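Local coordinates for putative aldehyde dehydrogenase AldY (Bacillus subtilis, PDB 4DNG), which probably oxidises aldehydes to carboxylates with NAD+ and may contribute to protecting the cell against stress from ethanol and related compounds, at residues 26-31 / 90-95; 314-319 / 360-365; 409-414 / 428-433. One frame throughout, in Å; residues are numbered along the deposited sequence.

Contact 1 (26-31 / 90-95); sequences ILNPYD and IARETG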
loop_
_atom_site.group_PDB
_atom_site.type_symbol
_atom_site.label_atom_id
_atom_site.label_comp_id
_atom_site.label_asym_id
_atom_site.label_seq_id
_atom_site.Cartn_x
_atom_site.Cartn_y
_atom_site.Cartn_z
ATOM N N ILE A 26 -20.656 -21.434 20.129
ATOM C CA ILE A 26 -20.469 -20.009 20.388
ATOM C C ILE A 26 -21.073 -19.733 21.750
ATOM O O ILE A 26 -22.238 -20.055 22.000
ATOM C CB ILE A 26 -21.081 -19.107 19.302
ATOM C CG1 ILE A 26 -20.541 -19.534 17.928
ATOM C CG2 ILE A 26 -20.800 -17.641 19.621
ATOM C CD1 ILE A 26 -21.001 -18.693 16.765
ATOM N N LEU A 27 -20.262 -19.151 22.627
ATOM C CA LEU A 27 -20.614 -19.033 24.032
ATOM C C LEU A 27 -20.890 -17.597 24.467
ATOM O O LEU A 27 -20.313 -16.653 23.935
ATOM C CB LEU A 27 -19.508 -19.651 24.899
ATOM C CG LEU A 27 -19.061 -21.112 24.666
ATOM C CD1 LEU A 27 -18.067 -21.554 25.737
ATOM C CD2 LEU A 27 -20.221 -22.097 24.608
ATOM N N ASN A 28 -21.721 -17.459 25.479
ATOM C CA ASN A 28 -21.819 -16.227 26.199
ATOM C C ASN A 28 -20.674 -16.265 27.168
ATOM O O ASN A 28 -20.494 -17.231 27.871
ATOM C CB ASN A 28 -23.143 -16.147 26.929
ATOM C CG ASN A 28 -23.296 -14.878 27.713
ATOM O OD1 ASN A 28 -22.332 -14.328 28.191
ATOM N ND2 ASN A 28 -24.513 -14.410 27.846
ATOM N N PRO A 29 -19.878 -15.214 27.163
ATOM C CA PRO A 29 -18.674 -15.114 27.982
ATOM C C PRO A 29 -18.925 -15.104 29.478
ATOM O O PRO A 29 -18.097 -15.587 30.224
ATOM C CB PRO A 29 -18.078 -13.799 27.532
ATOM C CG PRO A 29 -18.474 -13.694 26.120
ATOM C CD PRO A 29 -19.813 -14.330 25.995
ATOM N N TYR A 30 -20.014 -14.489 29.906
ATOM C CA TYR A 30 -20.321 -14.395 31.312
ATOM C C TYR A 30 -20.531 -15.741 31.947
ATOM O O TYR A 30 -19.997 -16.003 33.003
ATOM C CB TYR A 30 -21.592 -13.586 31.474
ATOM C CG TYR A 30 -21.960 -13.205 32.883
ATOM C CD1 TYR A 30 -21.322 -12.178 33.532
ATOM C CD2 TYR A 30 -22.982 -13.837 33.539
ATOM C CE1 TYR A 30 -21.673 -11.810 34.808
ATOM C CE2 TYR A 30 -23.335 -13.477 34.814
ATOM C CZ TYR A 30 -22.676 -12.464 35.439
ATOM O OH TYR A 30 -23.030 -12.104 36.704
ATOM N N ASP A 31 -21.285 -16.613 31.308
ATOM C CA ASP A 31 -21.583 -17.861 31.956
ATOM C C ASP A 31 -21.168 -19.095 31.207
ATOM O O ASP A 31 -21.304 -20.189 31.720
ATOM C CB ASP A 31 -23.056 -17.920 32.274
ATOM C CG ASP A 31 -23.881 -17.688 31.083
ATOM O OD1 ASP A 31 -23.366 -17.973 30.001
ATOM O OD2 ASP A 31 -25.024 -17.233 31.207
ATOM N N ILE A 90 -25.189 -8.785 20.271
ATOM C CA ILE A 90 -23.804 -8.305 20.360
ATOM C C ILE A 90 -23.290 -8.422 21.790
ATOM O O ILE A 90 -22.173 -8.863 22.007
ATOM C CB ILE A 90 -23.629 -6.836 19.897
ATOM C CG1 ILE A 90 -23.873 -6.696 18.383
ATOM C CG2 ILE A 90 -22.229 -6.330 20.231
ATOM C CD1 ILE A 90 -24.211 -5.278 17.970
ATOM N N ALA A 91 -24.106 -8.010 22.756
ATOM C CA ALA A 91 -23.757 -8.158 24.156
ATOM C C ALA A 91 -23.541 -9.640 24.549
ATOM O O ALA A 91 -22.478 -9.987 25.062
ATOM C CB ALA A 91 -24.808 -7.499 25.042
ATOM N N ARG A 92 -24.515 -10.504 24.260
ATOM C CA ARG A 92 -24.421 -11.927 24.631
ATOM C C ARG A 92 -23.182 -12.612 24.065
ATOM O O ARG A 92 -22.511 -13.351 24.780
ATOM C CB ARG A 92 -25.666 -12.722 24.219
ATOM C CG ARG A 92 -26.979 -11.959 24.307
ATOM C CD ARG A 92 -28.128 -12.796 24.858
ATOM N NE ARG A 92 -28.571 -13.897 23.994
ATOM C CZ ARG A 92 -28.248 -15.178 24.178
ATOM N NH1 ARG A 92 -27.451 -15.523 25.185
ATOM N NH2 ARG A 92 -28.712 -16.116 23.354
ATOM N N GLU A 93 -22.868 -12.350 22.798
ATOM C CA GLU A 93 -21.841 -13.130 22.088
ATOM C C GLU A 93 -20.466 -12.669 22.475
ATOM O O GLU A 93 -19.515 -13.442 22.542
ATOM C CB GLU A 93 -21.999 -12.991 20.572
ATOM C CG GLU A 93 -21.214 -14.013 19.776
ATOM C CD GLU A 93 -21.383 -13.882 18.265
ATOM O OE1 GLU A 93 -21.518 -12.746 17.746
ATOM O OE2 GLU A 93 -21.366 -14.929 17.578
ATOM N N THR A 94 -20.416 -11.387 22.775
ATOM C CA THR A 94 -19.217 -10.592 22.768
ATOM C C THR A 94 -18.775 -10.261 24.196
ATOM O O THR A 94 -17.601 -10.006 24.439
ATOM C CB THR A 94 -19.532 -9.331 21.939
ATOM O OG1 THR A 94 -18.756 -9.315 20.733
ATOM C CG2 THR A 94 -19.313 -8.098 22.685
ATOM N N GLY A 95 -19.715 -10.290 25.147
ATOM C CA GLY A 95 -19.410 -9.935 26.542
ATOM C C GLY A 95 -19.309 -8.429 26.744
ATOM O O GLY A 95 -19.180 -7.940 27.864
#
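Asn28 CA rests on the carbonyl of Arg92, a CA-H...O contact with Arg92 O at 3.3 Å, where the chain leaving strand 23-27 runs past the last turn of helix 83-94. The nearest approach of CA atoms, 5.1 Å, is between Asn28 and Glu93, and no hydrogen bond crosses. Asn28 then forms an Asx turn: its OD1 accepts from Tyr30 N at 2.9 Å, a role suited to a short amide. Pro29, inside that turn, has no N-H to leave buried and lays its ring on the helix end, CG lying 3.8 Å from Gly95 N. Gly95 leaves the helix with positive phi, which favours glycine, and a side-chain carbon there would press on the proline ring.

Beside the turn, Asn28 ND2 lies at the edge of the Arg92 guanidinium, 4.1 Å from NH1, with no hydrogen bond between these two donors. Ile26 directs its CB at the helix. Glu93 starts away from the strand, but with CG anti to the backbone N (chi1 -166°) its extended chain crosses Ile26 obliquely. The buried carboxylate is satisfied by Ser185 OG and Ile184 N, at the start of helix 183-196, whose dipole may favour the negative charge. Against it lies the isoleucine methyl, Ile26 CG2 meeting Glu93 OE2 at 3.4 Å.

Contact 2 (314-319 / 360-365); sequences LPYGDQ and GNVLTP
Tyr316, Val362 and Thr364 carry this contact, in which the loop after helix 297-313 passes strand 362-369 without a hydrogen bond between them; residues 314-317 and 362-365 run in nearly opposite directions (169°). A chi1 of 71° sets Tyr316 CG between backbone N and carbonyl carbon, 3.7 Å from Thr364 CG2. That methyl lies over one face of the ring, 3.6 Å from the centroid of the Tyr316 ring and 13° off the normal, a CH-pi contact. Threonine suits the place because its two branches do different work. CG2 lies on the tyrosine, while OG1 takes a hydrogen bond from Lys357 N, between strands 351-354 and 358-359.

Val362, two residues earlier and so on the same side of the strand, offers CG1 obliquely to the tyrosine, 4.3 Å from Tyr316 CB, and turns CG2 to Gly317 O at 3.9 Å. Gly317 has backbone angles at which a CB would be jammed against the preceding carbonyl. Farther along, Leu314 CD1 reaches Pro365 CG at 4.4 Å. Helix 332-347 packs on the Leu363 side of the strand; on the other lie this loop and, through Phe280, helix 268-281, the layered alpha/beta build of the aldehyde dehydrogenase catalytic domain.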
loop_
_atom_site.group_PDB
_atom_site.type_symbol
_atom_site.label_atom_id
_atom_site.label_comp_id
_atom_site.label_asym_id
_atom_site.label_seq_id
_atom_site.Cartn_x
_atom_site.Cartn_y
_atom_site.Cartn_z
ATOM N N LEU A 314 -17.609 1.879 39.298
ATOM C CA LEU A 314 -18.168 1.269 38.092
ATOM C C LEU A 314 -18.825 -0.085 38.362
ATOM O O LEU A 314 -18.226 -0.948 39.006
ATOM C CB LEU A 314 -17.103 1.154 37.000
ATOM C CG LEU A 314 -16.261 2.403 36.685
ATOM C CD1 LEU A 314 -15.096 2.008 35.787
ATOM C CD2 LEU A 314 -17.077 3.536 36.070
ATOM N N PRO A 315 -20.088 -0.248 37.915
ATOM C CA PRO A 315 -20.823 -1.524 37.991
ATOM C C PRO A 315 -20.196 -2.656 37.181
ATOM O O PRO A 315 -19.902 -2.493 35.997
ATOM C CB PRO A 315 -22.203 -1.165 37.424
ATOM C CG PRO A 315 -22.368 0.281 37.765
ATOM C CD PRO A 315 -20.991 0.882 37.608
ATOM N N TYR A 316 -19.991 -3.797 37.823
ATOM C CA TYR A 316 -19.474 -4.964 37.124
ATOM C C TYR A 316 -20.448 -6.146 37.205
ATOM O O TYR A 316 -21.213 -6.256 38.157
ATOM C CB TYR A 316 -18.069 -5.328 37.642
ATOM C CG TYR A 316 -18.027 -5.917 39.038
ATOM C CD1 TYR A 316 -18.305 -7.272 39.255
ATOM C CD2 TYR A 316 -17.679 -5.133 40.137
ATOM C CE1 TYR A 316 -18.259 -7.820 40.526
ATOM C CE2 TYR A 316 -17.624 -5.674 41.413
ATOM C CZ TYR A 316 -17.917 -7.017 41.603
ATOM O OH TYR A 316 -17.870 -7.569 42.867
ATOM N N GLY A 317 -20.436 -7.018 36.199
ATOM C CA GLY A 317 -21.252 -8.229 36.256
ATOM C C GLY A 317 -21.872 -8.666 34.943
ATOM O O GLY A 317 -21.185 -8.804 33.930
ATOM N N ASP A 318 -23.177 -8.920 34.973
ATOM C CA ASP A 318 -23.892 -9.391 33.796
ATOM C C ASP A 318 -24.028 -8.256 32.806
ATOM O O ASP A 318 -24.589 -7.212 33.109
ATOM C CB ASP A 318 -25.267 -9.947 34.158
ATOM C CG ASP A 318 -25.854 -10.802 33.055
ATOM O OD1 ASP A 318 -25.367 -10.717 31.902
ATOM O OD2 ASP A 318 -26.806 -11.562 33.339
ATOM N N GLN A 319 -23.509 -8.485 31.616
ATOM C CA GLN A 319 -23.376 -7.462 30.585
ATOM C C GLN A 319 -24.693 -7.219 29.837
ATOM O O GLN A 319 -24.891 -6.175 29.202
ATOM C CB GLN A 319 -22.324 -7.957 29.630
ATOM C CG GLN A 319 -22.243 -9.474 29.741
ATOM C CD GLN A 319 -22.404 -10.133 28.411
ATOM O OE1 GLN A 319 -22.316 -11.350 28.290
ATOM N NE2 GLN A 319 -22.637 -9.324 27.389
ATOM N N GLY A 360 -15.878 -14.959 38.493
ATOM C CA GLY A 360 -16.230 -15.781 37.351
ATOM C C GLY A 360 -15.274 -15.423 36.232
ATOM O O GLY A 360 -14.056 -15.523 36.397
ATOM N N ASN A 361 -15.816 -14.974 35.104
ATOM C CA ASN A 361 -14.980 -14.593 33.973
ATOM C C ASN A 361 -14.878 -13.062 33.779
ATOM O O ASN A 361 -14.370 -12.569 32.753
ATOM C CB ASN A 361 -15.411 -15.339 32.701
ATOM C CG ASN A 361 -15.575 -16.839 32.934
ATOM O OD1 ASN A 361 -16.700 -17.359 32.989
ATOM N ND2 ASN A 361 -14.451 -17.541 33.085
ATOM N N VAL A 362 -15.351 -12.328 34.789
ATOM C CA VAL A 362 -15.221 -10.874 34.846
ATOM C C VAL A 362 -13.969 -10.529 35.638
ATOM O O VAL A 362 -13.770 -11.029 36.744
ATOM C CB VAL A 362 -16.426 -10.220 35.579
ATOM C CG1 VAL A 362 -16.203 -8.728 35.739
ATOM C CG2 VAL A 362 -17.750 -10.481 34.853
ATOM N N LEU A 363 -13.110 -9.682 35.098
ATOM C CA LEU A 363 -12.186 -9.017 36.002
ATOM C C LEU A 363 -12.467 -7.522 36.164
ATOM O O LEU A 363 -12.735 -6.802 35.196
ATOM C CB LEU A 363 -10.712 -9.385 35.774
ATOM C CG LEU A 363 -9.862 -9.028 34.571
ATOM C CD1 LEU A 363 -9.167 -7.696 34.786
ATOM C CD2 LEU A 363 -8.830 -10.128 34.411
ATOM N N THR A 364 -12.461 -7.106 37.430
ATOM C CA THR A 364 -12.816 -5.767 37.847
ATOM C C THR A 364 -11.590 -4.924 37.638
ATOM O O THR A 364 -10.479 -5.450 37.709
ATOM C CB THR A 364 -13.169 -5.733 39.332
ATOM O OG1 THR A 364 -12.084 -6.304 40.064
ATOM C CG2 THR A 364 -14.461 -6.530 39.608
ATOM N N PRO A 365 -11.788 -3.615 37.389
ATOM C CA PRO A 365 -10.705 -2.736 36.954
ATOM C C PRO A 365 -9.468 -2.783 37.868
ATOM O O PRO A 365 -9.609 -2.880 39.096
ATOM C CB PRO A 365 -11.340 -1.336 36.990
ATOM C CG PRO A 365 -12.806 -1.563 36.931
ATOM C CD PRO A 365 -13.066 -2.894 37.561
#

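Contact 3 (409-414 / 428-433); sequences LSSAVF and IDSGMT
Thr433 and Ser411 face each other across two parallel strands, the first and last elements of a beta-alpha-beta unit whose helix is 418-425. Ser411 N donates to Met432 O at 2.8 Å, and Met432 N donates to Leu409 O at 3.3 Å, pairing Ser410 with Met432 and Ser411 with Thr433. The Thr433 side chain can be followed outward. Its CB lies 3.4 Å from Ser411 OG. With OG1 anti to the carbonyl carbon (chi1 -49°), that hydroxyl donates to Ser411 OG at 2.8 Å and also bonds Lys472 NZ of the second subunit. The methyl CG2 lies 3.4 Å from Ser411 OG and 3.7 Å from Val413 CG1, so threonine suits the place by adding a packing methyl to a bonding hydroxyl. An alanine here would probably leave Ser411 OG without its donor and Lys472 of the second subunit without this acceptor, and open a gap beside Val413.

Ile428 CG2 approaches Ser411 OG at 3.7 Å, and the same hydroxyl makes a weak bond to Met432 O. On the other face Ser410 OG meets Met432 CG. The Leu409 side chain lies about 4 Å from that of Glu253, a predicted active-site residue. Two hydroxyls thus lead to Lys472 of the second subunit, and Met432 and Thr433 pair with a parallel strand of that subunit, so the sheet continues across the interface.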
loop_
_atom_site.group_PDB
_atom_site.type_symbol
_atom_site.label_atom_id
_atom_site.label_comp_id
_atom_site.label_asym_id
_atom_site.label_seq_id
_atom_site.Cartn_x
_atom_site.Cartn_y
_atom_site.Cartn_z
ATOM N N LEU A 409 -1.390 4.368 16.331
ATOM C CA LEU A 409 -2.501 4.552 15.397
ATOM C C LEU A 409 -3.287 5.826 15.731
ATOM O O LEU A 409 -3.479 6.697 14.874
ATOM C CB LEU A 409 -3.431 3.330 15.412
ATOM C CG LEU A 409 -4.807 3.465 14.737
ATOM C CD1 LEU A 409 -4.711 3.583 13.215
ATOM C CD2 LEU A 409 -5.709 2.309 15.143
ATOM N N SER A 410 -3.740 5.916 16.978
ATOM C CA SER A 410 -4.499 7.063 17.463
ATOM C C SER A 410 -3.914 7.576 18.776
ATOM O O SER A 410 -3.323 6.813 19.555
ATOM C CB SER A 410 -5.971 6.696 17.651
ATOM O OG SER A 410 -6.814 7.760 17.254
ATOM N N SER A 411 -4.069 8.875 19.009
ATOM C CA SER A 411 -3.646 9.492 20.260
ATOM C C SER A 411 -4.650 10.552 20.716
ATOM O O SER A 411 -5.451 11.064 19.912
ATOM C CB SER A 411 -2.269 10.108 20.082
ATOM O OG SER A 411 -2.295 11.011 18.995
ATOM N N ALA A 412 -4.594 10.881 22.006
ATOM C CA ALA A 412 -5.443 11.933 22.579
ATOM C C ALA A 412 -4.634 12.867 23.474
ATOM O O ALA A 412 -3.838 12.422 24.311
ATOM C CB ALA A 412 -6.626 11.328 23.339
ATOM N N VAL A 413 -4.828 14.163 23.280
ATOM C CA VAL A 413 -4.130 15.176 24.081
ATOM C C VAL A 413 -5.136 16.125 24.730
ATOM O O VAL A 413 -6.124 16.541 24.101
ATOM C CB VAL A 413 -3.011 15.915 23.285
ATOM C CG1 VAL A 413 -3.538 16.473 21.973
ATOM C CG2 VAL A 413 -2.367 17.023 24.115
ATOM N N PHE A 414 -4.894 16.419 26.007
ATOM C CA PHE A 414 -5.773 17.295 26.790
ATOM C C PHE A 414 -5.033 18.511 27.291
ATOM O O PHE A 414 -4.105 18.423 28.099
ATOM C CB PHE A 414 -6.480 16.540 27.927
ATOM C CG PHE A 414 -7.696 15.779 27.472
ATOM C CD1 PHE A 414 -7.564 14.612 26.720
ATOM C CD2 PHE A 414 -8.975 16.239 27.769
ATOM C CE1 PHE A 414 -8.681 13.910 26.281
ATOM C CE2 PHE A 414 -10.099 15.542 27.338
ATOM C CZ PHE A 414 -9.951 14.377 26.591
ATOM N N ILE A 428 3.207 14.090 17.079
ATOM C CA ILE A 428 2.984 12.683 17.378
ATOM C C ILE A 428 2.854 11.868 16.093
ATOM O O ILE A 428 1.976 12.151 15.256
ATOM C CB ILE A 428 1.695 12.498 18.205
ATOM C CG1 ILE A 428 1.781 13.300 19.502
ATOM C CG2 ILE A 428 1.417 11.014 18.481
ATOM C CD1 ILE A 428 0.666 13.009 20.489
ATOM N N ASP A 429 3.721 10.859 15.952
ATOM C CA ASP A 429 3.627 9.875 14.862
ATOM C C ASP A 429 2.455 8.965 15.108
ATOM O O ASP A 429 2.547 7.963 15.825
ATOM C CB ASP A 429 4.909 9.058 14.709
ATOM C CG ASP A 429 5.952 9.770 13.883
ATOM O OD1 ASP A 429 5.576 10.557 12.982
ATOM O OD2 ASP A 429 7.152 9.537 14.131
ATOM N N SER A 430 1.338 9.355 14.516
ATOM C CA SER A 430 0.056 8.703 14.706
ATOM C C SER A 430 -0.822 9.284 13.623
ATOM O O SER A 430 -0.670 10.453 13.259
ATOM C CB SER A 430 -0.511 9.024 16.096
ATOM O OG SER A 430 -1.925 8.952 16.121
ATOM N N GLY A 431 -1.720 8.479 13.082
ATOM C CA GLY A 431 -2.593 8.964 12.019
ATOM C C GLY A 431 -3.543 10.010 12.570
ATOM O O GLY A 431 -3.703 11.089 11.980
ATOM N N MET A 432 -4.153 9.701 13.717
ATOM C CA MET A 432 -5.159 10.576 14.314
ATOM C C MET A 432 -4.783 11.056 15.722
ATOM O O MET A 432 -4.418 10.255 16.581
ATOM C CB MET A 432 -6.516 9.856 14.341
ATOM C CG MET A 432 -7.598 10.560 15.146
ATOM S SD MET A 432 -8.587 11.724 14.191
ATOM C CE MET A 432 -9.933 10.648 13.684
ATOM N N THR A 433 -4.867 12.363 15.950
ATOM C CA THR A 433 -4.899 12.888 17.321
ATOM C C THR A 433 -6.169 13.688 17.566
ATOM O O THR A 433 -6.524 14.555 16.759
ATOM C CB THR A 433 -3.716 13.806 17.623
ATOM O OG1 THR A 433 -2.503 13.164 17.216
ATOM C CG2 THR A 433 -3.659 14.121 19.111
#

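Along the chain the three contacts come in series, each closing before the next opens. Contacts 1 and 2 are neighbours, with centres 13 Å apart: the ring of Tyr30 packs against the backbone at Gly317 and Asp318, so the N-terminal part of the chain abuts the loop after helix 297-313. Contact 3 lies apart, its centre about 32 Å from that of contact 1 and about 29 Å from that of contact 2. Even so, contacts 2 and 3 share one mixed sheet, 362-369 towards one end and 432-435 at the other within this chain, with 386-392, 290-296, 258-262 and 410-414 between. It thus leads from beside contact 1 across the interface into the second subunit.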